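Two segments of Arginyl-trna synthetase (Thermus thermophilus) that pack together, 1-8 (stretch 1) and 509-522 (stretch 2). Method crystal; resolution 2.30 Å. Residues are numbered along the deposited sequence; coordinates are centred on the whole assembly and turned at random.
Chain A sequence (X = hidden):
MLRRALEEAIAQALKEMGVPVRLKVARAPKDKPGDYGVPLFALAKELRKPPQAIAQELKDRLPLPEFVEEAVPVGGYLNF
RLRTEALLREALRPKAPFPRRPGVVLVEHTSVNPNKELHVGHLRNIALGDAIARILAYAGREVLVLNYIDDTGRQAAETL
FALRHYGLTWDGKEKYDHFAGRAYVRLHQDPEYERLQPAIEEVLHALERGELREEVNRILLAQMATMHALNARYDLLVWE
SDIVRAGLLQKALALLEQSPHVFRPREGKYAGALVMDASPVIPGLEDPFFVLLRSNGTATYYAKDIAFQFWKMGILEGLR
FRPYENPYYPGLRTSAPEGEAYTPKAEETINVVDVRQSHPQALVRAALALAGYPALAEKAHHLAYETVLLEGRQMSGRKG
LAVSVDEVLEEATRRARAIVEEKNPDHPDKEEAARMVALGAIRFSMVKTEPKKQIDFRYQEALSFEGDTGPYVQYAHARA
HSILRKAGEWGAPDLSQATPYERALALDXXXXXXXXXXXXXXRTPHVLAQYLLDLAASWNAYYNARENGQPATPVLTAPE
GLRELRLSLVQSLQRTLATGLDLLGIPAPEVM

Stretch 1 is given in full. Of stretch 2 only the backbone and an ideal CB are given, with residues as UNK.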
ATOM      1  N   MET A   1      -7.173  -4.657 -22.504  1.00105.25           N
ATOM      2  CA  MET A   1      -7.634  -3.355 -21.946  1.00103.83           C
ATOM      3  C   MET A   1      -7.984  -2.393 -23.077  1.00101.74           C
ATOM      4  O   MET A   1      -8.280  -2.820 -24.195  1.00103.80           O
ATOM      5  CB  MET A   1      -6.540  -2.744 -21.072  1.00 74.72           C
ATOM      6  CG  MET A   1      -7.002  -1.567 -20.227  1.00 72.27           C
ATOM      7  SD  MET A   1      -5.620  -0.720 -19.483  1.00 75.42           S
ATOM      8  CE  MET A   1      -5.043  -2.020 -18.359  1.00 66.55           C
ATOM      9  N   LEU A   2      -7.945  -1.095 -22.788  1.00 54.84           N
ATOM     10  CA  LEU A   2      -8.271  -0.085 -23.787  1.00 49.85           C
ATOM     11  C   LEU A   2      -7.175   0.979 -23.864  1.00 47.68           C
ATOM     12  O   LEU A   2      -6.540   1.151 -24.905  1.00 46.22           O
ATOM     13  CB  LEU A   2      -9.619   0.565 -23.451  1.00 46.85           C
ATOM     14  CG  LEU A   2     -10.386   1.351 -24.522  1.00 43.49           C
ATOM     15  CD1 LEU A   2      -9.524   2.467 -25.070  1.00 42.49           C
ATOM     16  CD2 LEU A   2     -10.825   0.411 -25.631  1.00 38.28           C
ATOM     17  N   ARG A   3      -6.953   1.689 -22.761  1.00 38.62           N
ATOM     18  CA  ARG A   3      -5.933   2.732 -22.728  1.00 35.21           C
ATOM     19  C   ARG A   3      -4.532   2.193 -22.987  1.00 33.34           C
ATOM     20  O   ARG A   3      -3.767   2.803 -23.731  1.00 33.66           O
ATOM     21  CB  ARG A   3      -5.958   3.463 -21.388  1.00 45.03           C
ATOM     22  CG  ARG A   3      -7.167   4.349 -21.207  1.00 42.68           C
ATOM     23  CD  ARG A   3      -7.154   5.030 -19.856  1.00 40.94           C
ATOM     24  NE  ARG A   3      -5.993   5.896 -19.680  1.00 40.00           N
ATOM     25  CZ  ARG A   3      -5.822   6.703 -18.637  1.00 37.43           C
ATOM     26  NH1 ARG A   3      -6.737   6.755 -17.678  1.00 34.72           N
ATOM     27  NH2 ARG A   3      -4.741   7.461 -18.554  1.00 37.09           N
ATOM     28  N   ARG A   4      -4.199   1.058 -22.378  1.00 33.40           N
ATOM     29  CA  ARG A   4      -2.883   0.456 -22.560  1.00 36.11           C
ATOM     30  C   ARG A   4      -2.746  -0.084 -23.974  1.00 36.14           C
ATOM     31  O   ARG A   4      -1.666  -0.021 -24.571  1.00 36.55           O
ATOM     32  CB  ARG A   4      -2.654  -0.676 -21.546  1.00 49.63           C
ATOM     33  CG  ARG A   4      -2.303  -0.206 -20.130  1.00 52.73           C
ATOM     34  CD  ARG A   4      -0.971   0.535 -20.102  1.00 53.82           C
ATOM     35  NE  ARG A   4      -0.686   1.157 -18.807  1.00 58.65           N
ATOM     36  CZ  ARG A   4      -0.193   0.523 -17.746  1.00 57.18           C
ATOM     37  NH1 ARG A   4       0.083  -0.773 -17.803  1.00 52.86           N
ATOM     38  NH2 ARG A   4       0.034   1.192 -16.624  1.00 52.03           N
ATOM     39  N   ALA A   5      -3.840  -0.618 -24.508  1.00 38.34           N
ATOM     40  CA  ALA A   5      -3.834  -1.154 -25.862  1.00 36.66           C
ATOM     41  C   ALA A   5      -3.529  -0.003 -26.816  1.00 37.73           C
ATOM     42  O   ALA A   5      -2.856  -0.180 -27.835  1.00 37.19           O
ATOM     43  CB  ALA A   5      -5.186  -1.768 -26.189  1.00 30.86           C
ATOM     44  N   LEU A   6      -4.012   1.183 -26.465  1.00 31.91           N
ATOM     45  CA  LEU A   6      -3.789   2.360 -27.287  1.00 32.04           C
ATOM     46  C   LEU A   6      -2.332   2.819 -27.194  1.00 35.86           C
ATOM     47  O   LEU A   6      -1.739   3.223 -28.191  1.00 38.70           O
ATOM     48  CB  LEU A   6      -4.731   3.484 -26.855  1.00 27.50           C
ATOM     49  CG  LEU A   6      -4.689   4.791 -27.649  1.00 29.82           C
ATOM     50  CD1 LEU A   6      -4.744   4.517 -29.157  1.00 25.00           C
ATOM     51  CD2 LEU A   6      -5.867   5.661 -27.211  1.00 29.53           C
ATOM     52  N   GLU A   7      -1.755   2.749 -25.999  1.00 35.27           N
ATOM     53  CA  GLU A   7      -0.366   3.147 -25.816  1.00 36.26           C
ATOM     54  C   GLU A   7       0.536   2.146 -26.530  1.00 35.49           C
ATOM     55  O   GLU A   7       1.564   2.518 -27.085  1.00 35.19           O
ATOM     56  CB  GLU A   7      -0.007   3.200 -24.328  1.00 39.56           C
ATOM     57  CG  GLU A   7      -0.943   4.070 -23.513  1.00 40.57           C
ATOM     58  CD  GLU A   7      -0.505   4.228 -22.072  1.00 41.87           C
ATOM     59  OE1 GLU A   7      -0.050   3.228 -21.474  1.00 43.09           O
ATOM     60  OE2 GLU A   7      -0.632   5.352 -21.537  1.00 41.76           O
ATOM     61  N   GLU A   8       0.147   0.877 -26.513  1.00 39.00           N
ATOM     62  CA  GLU A   8       0.934  -0.156 -27.176  1.00 41.88           C
ATOM     63  C   GLU A   8       0.970   0.103 -28.678  1.00 41.37           C
ATOM     64  O   GLU A   8       2.028   0.040 -29.301  1.00 42.75           O
ATOM     65  CB  GLU A   8       0.340  -1.540 -26.906  1.00 56.44           C
ATOM     66  CG  GLU A   8       1.053  -2.672 -27.634  1.00 66.10           C
ATOM     67  CD  GLU A   8       2.554  -2.678 -27.385  1.00 71.39           C
ATOM     68  OE1 GLU A   8       2.965  -2.725 -26.206  1.00 74.22           O
ATOM     69  OE2 GLU A   8       3.323  -2.638 -28.367  1.00 70.25           O
ATOM     70  N   UNK A 509     -15.226   4.738 -16.181  1.00 21.53           N
ATOM     71  CA  UNK A 509     -14.999   3.340 -15.847  1.00 23.42           C
ATOM     72  C   UNK A 509     -13.786   2.768 -16.594  1.00 23.52           C
ATOM     73  O   UNK A 509     -13.138   1.837 -16.111  1.00 25.49           O
ATOM     74  CB  UNK A 509     -16.249   2.518 -16.167  1.00 23.42           C
ATOM     75  N   UNK A 510     -13.479   3.327 -17.761  1.00 23.23           N
ATOM     76  CA  UNK A 510     -12.354   2.850 -18.556  1.00 24.85           C
ATOM     77  C   UNK A 510     -11.004   3.241 -17.959  1.00 22.20           C
ATOM     78  O   UNK A 510      -9.970   2.757 -18.411  1.00 23.71           O
ATOM     79  CB  UNK A 510     -12.462   3.392 -19.983  1.00 24.85           C
ATOM     80  N   UNK A 511     -11.018   4.103 -16.947  1.00 25.82           N
ATOM     81  CA  UNK A 511      -9.785   4.549 -16.307  1.00 24.66           C
ATOM     82  C   UNK A 511      -9.392   3.740 -15.078  1.00 26.33           C
ATOM     83  O   UNK A 511      -8.331   3.964 -14.502  1.00 28.74           O
ATOM     84  CB  UNK A 511      -9.922   6.021 -15.913  1.00 24.66           C
ATOM     85  N   UNK A 512     -10.242   2.801 -14.681  1.00 18.84           N
ATOM     86  CA  UNK A 512      -9.978   1.985 -13.503  1.00 20.57           C
ATOM     87  C   UNK A 512      -8.688   1.159 -13.540  1.00 21.30           C
ATOM     88  O   UNK A 512      -7.890   1.194 -12.601  1.00 21.66           O
ATOM     89  CB  UNK A 512     -11.160   1.037 -13.291  1.00 20.57           C
ATOM     90  N   UNK A 513      -8.495   0.402 -14.614  1.00 24.52           N
ATOM     91  CA  UNK A 513      -7.316  -0.437 -14.726  1.00 27.26           C
ATOM     92  C   UNK A 513      -6.023   0.376 -14.739  1.00 28.36           C
ATOM     93  O   UNK A 513      -5.014  -0.048 -14.176  1.00 32.62           O
ATOM     94  CB  UNK A 513      -7.406  -1.291 -15.993  1.00 27.26           C
ATOM     95  N   UNK A 514      -6.053   1.552 -15.351  1.00 25.88           N
ATOM     96  CA  UNK A 514      -4.863   2.389 -15.390  1.00 26.39           C
ATOM     97  C   UNK A 514      -4.532   2.905 -13.992  1.00 26.36           C
ATOM     98  O   UNK A 514      -3.358   3.020 -13.623  1.00 25.36           O
ATOM     99  CB  UNK A 514      -5.059   3.556 -16.359  1.00 26.39           C
ATOM    100  N   UNK A 515      -5.565   3.230 -13.220  1.00 24.89           N
ATOM    101  CA  UNK A 515      -5.354   3.717 -11.863  1.00 24.38           C
ATOM    102  C   UNK A 515      -4.715   2.602 -11.037  1.00 24.14           C
ATOM    103  O   UNK A 515      -3.823   2.849 -10.226  1.00 23.86           O
ATOM    104  CB  UNK A 515      -6.668   4.183 -11.233  1.00 24.38           C
ATOM    105  N   UNK A 516      -5.171   1.371 -11.250  1.00 22.49           N
ATOM    106  CA  UNK A 516      -4.618   0.238 -10.522  1.00 23.51           C
ATOM    107  C   UNK A 516      -3.160  -0.057 -10.902  1.00 25.30           C
ATOM    108  O   UNK A 516      -2.310  -0.259 -10.029  1.00 25.26           O
ATOM    109  CB  UNK A 516      -5.478  -1.002 -10.774  1.00 23.51           C
ATOM    110  N   UNK A 517      -2.874  -0.072 -12.201  1.00 29.08           N
ATOM    111  CA  UNK A 517      -1.524  -0.355 -12.673  1.00 27.07           C
ATOM    112  C   UNK A 517      -0.534   0.753 -12.347  1.00 25.38           C
ATOM    113  O   UNK A 517       0.619   0.477 -12.026  1.00 25.53           O
ATOM    114  CB  UNK A 517      -1.544  -0.591 -14.185  1.00 27.07           C
ATOM    115  N   UNK A 518      -0.967   2.004 -12.431  1.00 25.41           N
ATOM    116  CA  UNK A 518      -0.065   3.096 -12.106  1.00 27.94           C
ATOM    117  C   UNK A 518       0.259   3.020 -10.623  1.00 28.62           C
ATOM    118  O   UNK A 518       1.409   3.179 -10.225  1.00 29.43           O
ATOM    119  CB  UNK A 518      -0.675   4.451 -12.470  1.00 27.94           C
ATOM    120  N   UNK A 519      -0.761   2.768  -9.809  1.00 22.00           N
ATOM    121  CA  UNK A 519      -0.570   2.670  -8.367  1.00 20.39           C
ATOM    122  C   UNK A 519       0.402   1.543  -8.044  1.00 19.98           C
ATOM    123  O   UNK A 519       1.242   1.670  -7.156  1.00 22.49           O
ATOM    124  CB  UNK A 519      -1.907   2.444  -7.657  1.00 20.39           C
ATOM    125  N   UNK A 520       0.278   0.435  -8.767  1.00 23.75           N
ATOM    126  CA  UNK A 520       1.149  -0.714  -8.557  1.00 24.60           C
ATOM    127  C   UNK A 520       2.587  -0.416  -9.000  1.00 28.27           C
ATOM    128  O   UNK A 520       3.540  -0.669  -8.255  1.00 28.15           O
ATOM    129  CB  UNK A 520       0.606  -1.929  -9.312  1.00 24.60           C
ATOM    130  N   UNK A 521       2.734   0.131 -10.205  1.00 25.71           N
ATOM    131  CA  UNK A 521       4.050   0.448 -10.765  1.00 24.10           C
ATOM    132  C   UNK A 521       4.784   1.549 -10.011  1.00 23.01           C
ATOM    133  O   UNK A 521       6.004   1.500  -9.872  1.00 25.44           O
ATOM    134  CB  UNK A 521       3.899   0.859 -12.231  1.00 24.10           C
ATOM    135  N   UNK A 522       4.045   2.545  -9.532  1.00 28.56           N
ATOM    136  CA  UNK A 522       4.643   3.662  -8.803  1.00 29.05           C
ATOM    137  C   UNK A 522       4.598   3.467  -7.290  1.00 27.86           C
ATOM    138  O   UNK A 522       5.163   4.261  -6.542  1.00 26.87           O
ATOM    139  CB  UNK A 522       3.930   4.964  -9.173  1.00 29.05           C
TER

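Position 509 opens the stretch, with no atom of stretch 1 within 5.5 Å of its ideal CB. Nothing visible constrains it. Leu-509 makes no contact with stretch 1.

At position 510 CA-to-CB points toward stretch 1, and the CB lies 5.3 Å from Leu-2 CB. A mid-sized apolar chain such as leucine, isoleucine or methionine would suit. It is Leu-510, whose CD1 packs 4.1 Å from Leu-2 CG. Its backbone also takes part: water 1 accepts from Arg-3 N (3.2 Å) and donates to Leu-510 O (2.8 Å).

At position 511 the bond points sideways, but the CB is 3.7 Å from Arg-3 NH1. A short acid or a polar acceptor could turn back to that charge. Asp-511 does so. Arg-3 NH1 donates to Asp-511 OD1 at 2.8 Å, a hydrogen bond within a salt bridge.

Position 513 points toward Met-1, with its CB a tight 3.4 Å from Met-1 CE. Apolar chains would fit, as would a flexible one that bends past the methionine. The residue is Glu-513, and its OE1 comes 3.0 Å from Met-1 CG.

Position 514 faces both arginines. Its CB is 3.8 Å from Arg-3 NH1, and the guanidinium of Arg-4 is within reach of a longer chain. An acid fits best, though a long polar acceptor could also serve; glutamate has the length. Glu-514 lays CG over one face of the Arg-3 guanidinium, 3.7 Å from Arg-3 CZ. Its carboxylate turns to Arg-4: Arg-4 NE donates weakly to Glu-514 OE1 at 2.8 Å, and Arg-4 NH2 to Glu-514 OE2 at 3.0 Å. Glu-7 OE1 lies 4.5 Å from Glu-514 OE1, a like charge, but Arg-4 bridges to both acids. Water 2 also donates weakly to both.

At positions 512, 515 and 516 stretch 1 sets no preference. They are Phe-512, Ala-515 and Val-516.

Position 517 points toward Arg-4, its CB 3.4 Å from Arg-4 NH2, with Met-1 CE nearby. An apolar chain could cover both. Leu-517 places CD1 over one face of the Arg-4 guanidinium, 3.2 Å from Arg-4 NH1; the same CD1 lies 3.6 Å from Met-1 CE.

Position 518 points sideways, and many residues would do. Glu-518 forms no salt bridge here.

Position 521 points toward stretch 1 from a distance, so only a long chain reaches Arg-4. An acid would suit. Glu-521 forms a salt bridge, OE1 to Arg-4 NH2 at 3.3 Å.

Positions 519, 520 and 522 are out of reach; they are Ala-519, Ala-520 and Glu-522.

Stretch 2, residues 509-522: LLDFEEAVLEAAEE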
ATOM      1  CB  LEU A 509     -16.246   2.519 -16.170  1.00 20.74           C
ATOM      2  CG  LEU A 509     -17.360   2.603 -15.124  1.00 20.73           C
ATOM      3  CD1 LEU A 509     -18.653   2.020 -15.683  1.00 20.37           C
ATOM      4  CD2 LEU A 509     -16.923   1.852 -13.871  1.00 18.52           C
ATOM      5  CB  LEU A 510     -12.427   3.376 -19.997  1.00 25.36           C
ATOM      6  CG  LEU A 510     -13.611   2.994 -20.896  1.00 27.02           C
ATOM      7  CD1 LEU A 510     -13.227   3.260 -22.342  1.00 30.31           C
ATOM      8  CD2 LEU A 510     -13.966   1.539 -20.736  1.00 23.97           C
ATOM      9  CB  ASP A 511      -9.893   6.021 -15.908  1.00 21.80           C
ATOM     10  CG  ASP A 511     -10.046   6.929 -17.097  1.00 25.89           C
ATOM     11  OD1 ASP A 511      -9.450   6.628 -18.149  1.00 28.14           O
ATOM     12  OD2 ASP A 511     -10.744   7.953 -16.981  1.00 25.63           O
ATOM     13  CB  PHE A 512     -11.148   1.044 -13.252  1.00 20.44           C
ATOM     14  CG  PHE A 512     -10.890   0.042 -12.164  1.00 21.50           C
ATOM     15  CD1 PHE A 512     -10.701   0.458 -10.850  1.00 22.07           C
ATOM     16  CD2 PHE A 512     -10.818  -1.318 -12.456  1.00 22.33           C
ATOM     17  CE1 PHE A 512     -10.446  -0.464  -9.842  1.00 20.10           C
ATOM     18  CE2 PHE A 512     -10.560  -2.250 -11.454  1.00 19.28           C
ATOM     19  CZ  PHE A 512     -10.374  -1.821 -10.145  1.00 18.78           C
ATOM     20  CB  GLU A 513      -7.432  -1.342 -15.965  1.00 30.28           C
ATOM     21  CG  GLU A 513      -8.637  -2.295 -15.888  1.00 35.82           C
ATOM     22  CD  GLU A 513      -8.587  -3.432 -16.905  1.00 44.34           C
ATOM     23  OE1 GLU A 513      -8.370  -3.164 -18.107  1.00 49.39           O
ATOM     24  OE2 GLU A 513      -8.773  -4.600 -16.498  1.00 45.86           O
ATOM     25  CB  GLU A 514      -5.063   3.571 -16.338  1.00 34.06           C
ATOM     26  CG  GLU A 514      -3.813   4.425 -16.539  1.00 38.57           C
ATOM     27  CD  GLU A 514      -2.623   3.622 -17.056  1.00 44.91           C
ATOM     28  OE1 GLU A 514      -2.806   2.818 -17.995  1.00 44.17           O
ATOM     29  OE2 GLU A 514      -1.503   3.802 -16.528  1.00 43.54           O
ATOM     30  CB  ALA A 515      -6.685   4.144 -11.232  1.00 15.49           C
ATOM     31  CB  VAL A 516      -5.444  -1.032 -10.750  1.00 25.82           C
ATOM     32  CG1 VAL A 516      -4.758  -2.218 -10.086  1.00 28.42           C
ATOM     33  CG2 VAL A 516      -6.840  -0.850 -10.177  1.00 27.63           C
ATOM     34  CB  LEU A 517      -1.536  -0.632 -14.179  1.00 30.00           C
ATOM     35  CG  LEU A 517      -2.299  -1.907 -14.557  1.00 30.36           C
ATOM     36  CD1 LEU A 517      -2.264  -2.112 -16.069  1.00 31.17           C
ATOM     37  CD2 LEU A 517      -1.672  -3.101 -13.841  1.00 33.24           C
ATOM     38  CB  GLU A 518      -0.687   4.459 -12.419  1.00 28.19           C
ATOM     39  CG  GLU A 518       0.123   5.612 -11.835  1.00 28.42           C
ATOM     40  CD  GLU A 518      -0.417   6.977 -12.196  1.00 33.57           C
ATOM     41  OE1 GLU A 518      -0.073   7.946 -11.488  1.00 36.56           O
ATOM     42  OE2 GLU A 518      -1.169   7.090 -13.188  1.00 35.25           O
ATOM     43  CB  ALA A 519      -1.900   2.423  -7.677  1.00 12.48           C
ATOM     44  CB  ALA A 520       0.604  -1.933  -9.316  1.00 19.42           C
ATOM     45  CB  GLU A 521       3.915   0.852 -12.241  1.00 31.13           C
ATOM     46  CG  GLU A 521       3.225  -0.195 -13.109  1.00 32.30           C
ATOM     47  CD  GLU A 521       2.881   0.313 -14.511  1.00 37.56           C
ATOM     48  OE1 GLU A 521       2.723   1.540 -14.699  1.00 36.82           O
ATOM     49  OE2 GLU A 521       2.752  -0.526 -15.425  1.00 37.25           O
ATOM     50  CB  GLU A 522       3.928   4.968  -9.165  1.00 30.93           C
ATOM     51  CG  GLU A 522       3.895   5.242 -10.657  1.00 36.50           C
ATOM     52  CD  GLU A 522       5.286   5.290 -11.256  1.00 42.36           C
ATOM     53  OE1 GLU A 522       5.433   4.974 -12.454  1.00 45.64           O
ATOM     54  OE2 GLU A 522       6.233   5.650 -10.528  1.00 49.75           O
TER
HETATM   55  O   HOH W   1      -8.942   1.040 -20.331  1.00 28.03           O
HETATM   56  O   HOH W   2      -2.900   4.661 -19.911  1.00 33.92           O
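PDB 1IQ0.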